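Local structure of acyl carrier protein (Thermotoga maritima, 1VKU) at residues 28-33 against 50-55. The protein probably serves as the acyl carrier of fatty acid biosynthesis, holding the growing chain on a phosphopantetheine arm. Numbering follows the deposited sequence. Where two conformers were deposited one is given.
Sequences EKMGKD and SIDVID
M30, modelled as selenomethionine, reaches D52 and D55 on helix 50-64 through its terminal methyl group alone. Traced outward from the backbone, the side chain closes the gap in steps. CB leaves CA toward the helix, yet M30 CB still lies 6.2 Å from its nearest helix atom among residues 50-55, D52 OD1. CG stands anti to the carbonyl carbon (chi1 -60°), and a chain extended at chi2 carries the selenium onward; M30 SE comes no nearer than 4.5 Å to D52 O. A bend at chi3, 83°, then turns CE into the groove between D52 and D55, one helical turn apart. There M30 CE lies 3.4 Å from the backbone oxygen D52 O, approaching beside the carbonyl rather than head-on, with a C-O-CE angle of about 112°. The same methyl rests 3.8 Å from D52 CB and, toward the next turn, 4.0 Å from D55 CB. M30 CE also lies 3.9 Å from the carboxylate oxygen D52 OD1, the two side chains crossing at a slant. These are van der Waals contacts: no hydrogen bond joins the two segments, and the 117 Å² buried between them is modest. M30 also touches F48 and F59, which extend its apolar surroundings.

The backbone N of D52 donates a hydrogen bond to D49 OD1, tying the helix start to the loop before it. Directly after M30, G31 departs from helical geometry with a positive phi. S50 is beyond direct contact, S50 CB lying 10.7 Å from M30 CE.

The contact therefore joins the loop that follows helix 14-28 to the first turns of helix 50-64 in the helical acyl carrier protein fold, the helix that, as in other acyl carrier proteins, begins with the predicted phosphopantetheine attachment serine, S50, unmodified here.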
ATOM      1  N   GLU A  28       8.147  -9.648  -3.556  1.00 33.52           N
ATOM      2  CA  GLU A  28       7.730 -10.871  -4.224  1.00 34.70           C
ATOM      3  C   GLU A  28       7.082 -10.654  -5.575  1.00 34.73           C
ATOM      4  O   GLU A  28       7.346 -11.398  -6.504  1.00 35.83           O
ATOM      5  CB  GLU A  28       6.788 -11.659  -3.347  1.00 34.29           C
ATOM      6  CG  GLU A  28       7.502 -12.504  -2.320  1.00 41.97           C
ATOM      7  CD  GLU A  28       6.536 -13.170  -1.370  1.00 55.33           C
ATOM      8  OE1 GLU A  28       5.360 -13.380  -1.774  1.00 59.74           O
ATOM      9  OE2 GLU A  28       6.957 -13.478  -0.224  1.00 60.40           O
ATOM     10  N   LYS A  29       6.226  -9.651  -5.692  1.00 35.19           N
ATOM     11  CA  LYS A  29       5.572  -9.420  -6.967  1.00 36.51           C
ATOM     12  C   LYS A  29       6.345  -8.456  -7.846  1.00 35.83           C
ATOM     13  O   LYS A  29       6.273  -8.555  -9.059  1.00 35.85           O
ATOM     14  CB  LYS A  29       4.165  -8.895  -6.784  1.00 35.52           C
ATOM     15  CG  LYS A  29       3.364  -9.604  -5.749  1.00 36.98           C
ATOM     16  CD  LYS A  29       3.049 -10.967  -6.177  1.00 42.90           C
ATOM     17  CE  LYS A  29       1.665 -11.304  -5.741  1.00 45.83           C
ATOM     18  NZ  LYS A  29       1.187 -12.366  -6.643  1.00 44.80           N
HETATM   19  N   MSE A  30       7.094  -7.536  -7.249  1.00 34.58           N
HETATM   20  CA  MSE A  30       7.641  -6.424  -8.028  1.00 31.80           C
HETATM   21  C   MSE A  30       9.160  -6.391  -8.102  1.00 30.91           C
HETATM   22  O   MSE A  30       9.699  -5.580  -8.831  1.00 32.32           O
HETATM   23  CB  MSE A  30       7.065  -5.098  -7.524  1.00 31.81           C
HETATM   24  CG  MSE A  30       5.529  -5.048  -7.655  1.00 29.34           C
HETATM   25 SE   MSE A  30       4.745  -3.547  -6.760  1.00 40.29          SE
HETATM   26  CE  MSE A  30       5.047  -2.263  -8.193  1.00 29.77           C
ATOM     27  N   GLY A  31       9.844  -7.269  -7.371  1.00 24.42           N
ATOM     28  CA  GLY A  31      11.298  -7.382  -7.460  1.00 26.74           C
ATOM     29  C   GLY A  31      12.080  -6.235  -6.823  1.00 27.24           C
ATOM     30  O   GLY A  31      13.208  -5.934  -7.218  1.00 28.22           O
ATOM     31  N   LYS A  32      11.468  -5.584  -5.849  1.00 27.01           N
ATOM     32  CA  LYS A  32      12.020  -4.385  -5.238  1.00 26.68           C
ATOM     33  C   LYS A  32      12.299  -4.774  -3.800  1.00 29.68           C
ATOM     34  O   LYS A  32      11.405  -5.223  -3.109  1.00 29.04           O
ATOM     35  CB  LYS A  32      11.002  -3.233  -5.344  0.65 26.77           C
ATOM     36  CG  LYS A  32      11.486  -1.858  -4.903  0.65 25.84           C
ATOM     37  CD  LYS A  32      12.919  -1.545  -5.347  0.65 26.97           C
ATOM     38  CE  LYS A  32      13.207  -0.048  -5.218  0.65 28.15           C
ATOM     39  NZ  LYS A  32      12.194   0.714  -5.993  0.65 27.32           N
ATOM     40  N   ASP A  33      13.546  -4.649  -3.359  1.00 31.13           N
ATOM     41  CA  ASP A  33      13.911  -4.960  -1.990  1.00 32.30           C
ATOM     42  C   ASP A  33      13.898  -3.646  -1.238  1.00 33.23           C
ATOM     43  O   ASP A  33      14.691  -2.769  -1.528  1.00 34.16           O
ATOM     44  CB  ASP A  33      15.316  -5.565  -1.975  1.00 33.40           C
ATOM     45  CG  ASP A  33      15.818  -5.873  -0.575  1.00 45.37           C
ATOM     46  OD1 ASP A  33      14.987  -6.179   0.307  1.00 53.80           O
ATOM     47  OD2 ASP A  33      17.037  -5.844  -0.256  1.00 54.56           O
ATOM     48  N   SER A  50       4.337   6.140 -11.124  1.00 27.07           N
ATOM     49  CA  SER A  50       2.884   6.194 -11.092  1.00 27.82           C
ATOM     50  C   SER A  50       2.297   4.841 -11.471  1.00 28.92           C
ATOM     51  O   SER A  50       1.278   4.435 -10.911  1.00 29.78           O
ATOM     52  CB  SER A  50       2.357   7.312 -12.007  1.00 26.24           C
ATOM     53  OG  SER A  50       2.791   7.120 -13.357  1.00 32.53           O
ATOM     54  N   ILE A  51       2.969   4.149 -12.395  1.00 28.06           N
ATOM     55  CA  ILE A  51       2.572   2.830 -12.870  1.00 28.56           C
ATOM     56  C   ILE A  51       2.810   1.802 -11.781  1.00 28.06           C
ATOM     57  O   ILE A  51       2.021   0.899 -11.617  1.00 29.35           O
ATOM     58  CB  ILE A  51       3.349   2.441 -14.141  1.00 28.02           C
ATOM     59  CG1 ILE A  51       3.017   3.399 -15.297  1.00 26.30           C
ATOM     60  CG2 ILE A  51       3.051   0.990 -14.523  1.00 32.46           C
ATOM     61  CD1 ILE A  51       3.786   3.122 -16.564  1.00 27.65           C
ATOM     62  N   ASP A  52       3.895   1.951 -11.038  1.00 28.87           N
ATOM     63  CA  ASP A  52       4.175   1.052  -9.926  1.00 31.39           C
ATOM     64  C   ASP A  52       3.115   1.194  -8.826  1.00 30.28           C
ATOM     65  O   ASP A  52       2.739   0.206  -8.207  1.00 32.08           O
ATOM     66  CB  ASP A  52       5.528   1.358  -9.303  1.00 30.52           C
ATOM     67  CG  ASP A  52       6.684   0.981 -10.180  1.00 29.16           C
ATOM     68  OD1 ASP A  52       6.580   0.042 -11.009  1.00 33.43           O
ATOM     69  OD2 ASP A  52       7.763   1.583 -10.080  1.00 32.03           O
ATOM     70  N   VAL A  53       2.691   2.426  -8.550  1.00 30.75           N
ATOM     71  CA  VAL A  53       1.636   2.654  -7.578  1.00 27.00           C
ATOM     72  C   VAL A  53       0.341   1.951  -7.985  1.00 29.02           C
ATOM     73  O   VAL A  53      -0.290   1.336  -7.145  1.00 28.98           O
ATOM     74  CB  VAL A  53       1.412   4.118  -7.304  1.00 27.39           C
ATOM     75  CG1 VAL A  53       0.154   4.314  -6.461  1.00 26.90           C
ATOM     76  CG2 VAL A  53       2.614   4.672  -6.577  1.00 28.98           C
ATOM     77  N   ILE A  54      -0.049   2.054  -9.258  1.00 27.53           N
ATOM     78  CA  ILE A  54      -1.212   1.326  -9.801  1.00 28.14           C
ATOM     79  C   ILE A  54      -1.070  -0.196  -9.617  1.00 27.95           C
ATOM     80  O   ILE A  54      -2.012  -0.836  -9.179  1.00 29.30           O
ATOM     81  CB  ILE A  54      -1.433   1.678 -11.289  1.00 27.80           C
ATOM     82  CG1 ILE A  54      -1.872   3.123 -11.434  1.00 25.38           C
ATOM     83  CG2 ILE A  54      -2.409   0.696 -11.962  1.00 28.73           C
ATOM     84  CD1 ILE A  54      -1.777   3.684 -12.836  1.00 26.94           C
ATOM     85  N   ASP A  55       0.098  -0.763  -9.933  1.00 26.67           N
ATOM     86  CA  ASP A  55       0.316  -2.203  -9.752  1.00 26.10           C
ATOM     87  C   ASP A  55       0.219  -2.563  -8.273  1.00 26.79           C
ATOM     88  O   ASP A  55      -0.463  -3.502  -7.906  1.00 26.92           O
ATOM     89  CB  ASP A  55       1.667  -2.660 -10.292  1.00 27.12           C
ATOM     90  CG  ASP A  55       1.683  -2.822 -11.798  1.00 29.67           C
ATOM     91  OD1 ASP A  55       0.764  -3.455 -12.391  1.00 35.10           O
ATOM     92  OD2 ASP A  55       2.622  -2.363 -12.481  1.00 34.75           O
TER